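Local atomic coordinates of possible marr-transcriptional regulator (Streptomyces coelicolor, PDB entry 4B8X), a protein that is of unknown function but, as a member of the MarR family with a winged-helix motif, probably binds DNA and regulates transcription. Residues 29-34 / 102-107. Sequence-based numbering, arbitrary orientation.
Sequences KPYGLT and REVVEA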
loop_
_atom_site.group_PDB
_atom_site.type_symbol
_atom_site.label_atom_id
_atom_site.label_comp_id
_atom_site.label_asym_id
_atom_site.label_seq_id
_atom_site.Cartn_x
_atom_site.Cartn_y
_atom_site.Cartn_z
ATOM N N LYS A 29 15.596 -3.916 -5.971
ATOM C CA LYS A 29 16.631 -3.106 -5.317
ATOM C C LYS A 29 18.035 -3.217 -5.957
ATOM O O LYS A 29 18.680 -2.190 -6.116
ATOM C CB LYS A 29 16.684 -3.411 -3.812
ATOM C CG LYS A 29 17.607 -2.508 -2.997
ATOM C CD LYS A 29 17.678 -2.953 -1.539
ATOM C CE LYS A 29 18.715 -2.182 -0.733
ATOM N NZ LYS A 29 18.159 -0.874 -0.295
ATOM N N PRO A 30 18.480 -4.418 -6.367
ATOM C CA PRO A 30 19.819 -4.503 -6.977
ATOM C C PRO A 30 19.952 -3.716 -8.285
ATOM O O PRO A 30 21.071 -3.404 -8.695
ATOM C CB PRO A 30 20.001 -5.999 -7.222
ATOM C CG PRO A 30 19.094 -6.656 -6.252
ATOM C CD PRO A 30 17.915 -5.751 -6.103
ATOM N N TYR A 31 18.831 -3.399 -8.929
ATOM C CA TYR A 31 18.825 -2.561 -10.125
ATOM C C TYR A 31 18.744 -1.061 -9.818
ATOM O O TYR A 31 18.657 -0.245 -10.742
ATOM C CB TYR A 31 17.661 -2.956 -11.026
ATOM C CG TYR A 31 17.745 -4.388 -11.447
ATOM C CD1 TYR A 31 18.613 -4.773 -12.449
ATOM C CD2 TYR A 31 16.999 -5.375 -10.806
ATOM C CE1 TYR A 31 18.717 -6.103 -12.822
ATOM C CE2 TYR A 31 17.093 -6.705 -11.170
ATOM C CZ TYR A 31 17.965 -7.064 -12.184
ATOM O OH TYR A 31 18.081 -8.373 -12.570
ATOM N N GLY A 32 18.762 -0.697 -8.538
ATOM C CA GLY A 32 18.632 0.695 -8.128
ATOM C C GLY A 32 17.193 1.196 -8.148
ATOM O O GLY A 32 16.945 2.400 -8.059
ATOM N N LEU A 33 16.242 0.269 -8.236
ATOM C CA LEU A 33 14.830 0.614 -8.361
ATOM C C LEU A 33 14.084 0.371 -7.070
ATOM O O LEU A 33 14.518 -0.422 -6.250
ATOM C CB LEU A 33 14.158 -0.260 -9.438
ATOM C CG LEU A 33 14.712 -0.115 -10.856
ATOM C CD1 LEU A 33 14.142 -1.199 -11.739
ATOM C CD2 LEU A 33 14.408 1.259 -11.417
ATOM N N THR A 34 12.946 1.049 -6.941
ATOM C CA THR A 34 11.844 0.610 -6.106
ATOM C C THR A 34 10.759 0.060 -7.019
ATOM O O THR A 34 10.818 0.244 -8.243
ATOM C CB THR A 34 11.253 1.792 -5.335
ATOM O OG1 THR A 34 10.741 2.746 -6.281
ATOM C CG2 THR A 34 12.285 2.421 -4.404
ATOM N N ARG A 102 15.486 0.092 -20.871
ATOM C CA ARG A 102 14.887 -1.119 -21.439
ATOM C C ARG A 102 15.624 -2.368 -20.969
ATOM O O ARG A 102 14.996 -3.366 -20.636
ATOM C CB ARG A 102 14.876 -1.015 -22.970
ATOM C CG ARG A 102 13.931 0.060 -23.477
ATOM C CD ARG A 102 13.872 0.090 -24.996
ATOM N NE ARG A 102 13.067 1.190 -25.514
ATOM C CZ ARG A 102 11.734 1.196 -25.588
ATOM N NH1 ARG A 102 11.007 0.164 -25.162
ATOM N NH2 ARG A 102 11.094 2.244 -26.107
ATOM N N GLU A 103 16.949 -2.323 -20.926
ATOM C CA GLU A 103 17.736 -3.457 -20.459
ATOM C C GLU A 103 17.427 -3.773 -18.998
ATOM O O GLU A 103 17.268 -4.942 -18.613
ATOM C CB GLU A 103 19.238 -3.193 -20.624
ATOM C CG GLU A 103 19.707 -3.088 -22.071
ATOM C CD GLU A 103 21.104 -2.513 -22.220
ATOM O OE1 GLU A 103 21.728 -2.180 -21.186
ATOM O OE2 GLU A 103 21.579 -2.416 -23.375
ATOM N N VAL A 104 17.360 -2.739 -18.177
ATOM C CA VAL A 104 17.110 -2.929 -16.755
ATOM C C VAL A 104 15.716 -3.477 -16.512
ATOM O O VAL A 104 15.543 -4.435 -15.739
ATOM C CB VAL A 104 17.358 -1.617 -15.975
ATOM C CG1 VAL A 104 16.761 -1.690 -14.572
ATOM C CG2 VAL A 104 18.851 -1.267 -15.985
ATOM N N VAL A 105 14.711 -2.921 -17.178
ATOM C CA VAL A 105 13.379 -3.394 -16.887
ATOM C C VAL A 105 13.198 -4.852 -17.403
ATOM O O VAL A 105 12.496 -5.624 -16.763
ATOM C CB VAL A 105 12.313 -2.380 -17.367
ATOM C CG1 VAL A 105 12.137 -2.450 -18.877
ATOM C CG2 VAL A 105 10.982 -2.597 -16.666
ATOM N N GLU A 106 13.859 -5.240 -18.497
ATOM C CA GLU A 106 13.867 -6.641 -18.960
ATOM C C GLU A 106 14.408 -7.570 -17.869
ATOM O O GLU A 106 13.830 -8.617 -17.562
ATOM C CB GLU A 106 14.724 -6.785 -20.233
ATOM C CG GLU A 106 14.871 -8.219 -20.743
ATOM C CD GLU A 106 15.873 -8.378 -21.895
ATOM O OE1 GLU A 106 16.860 -7.614 -21.961
ATOM O OE2 GLU A 106 15.687 -9.299 -22.720
ATOM N N ALA A 107 15.542 -7.200 -17.315
ATOM C CA ALA A 107 16.194 -8.005 -16.298
ATOM C C ALA A 107 15.351 -8.074 -15.023
ATOM O O ALA A 107 15.192 -9.159 -14.433
ATOM C CB ALA A 107 17.585 -7.467 -16.012
#
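With CG turned anti to its carbonyl carbon (chi1 -59°), Tyr31 slants its ring across helix 99-114 toward the C-terminal end, from Val104 to Ala107, while Val104 holds CG1 anti to the backbone N (chi1 165°), which brings that methyl up against the loop. Val104 CG1 touches two loop residues: it lies 3.9 Å from Tyr31 CB, where the tyrosine and valine side chains pass one another in opposing senses, and 3.9 Å from Leu33 CD1, which it meets tip to tip. One turn further along the helix, the methyl of Ala107 comes obliquely to the far end of the tyrosine ring, with CB 3.6 Å from Tyr31 CE1. The contact between the segments is thus apolar; the Tyr31 hydroxyl finds its polar partner one more turn on, in a hydrogen bond to Asp111. That bond ties the end of the ring to the same helix its flank packs on. An alanine at Tyr31 would remove the ring from beside Ala107 and is likely to leave Asp111 without this partner and the Ala107 methyl less covered. Two residues on from Tyr31, Leu33 is buried, and both it and Val104 also touch Leu80. Past it, Thr34 caps the next helix, OG1 accepting from Arg37 N. The contact ties the loop leading into the winged-helix part to the helix following the wing, as in the MarR fold.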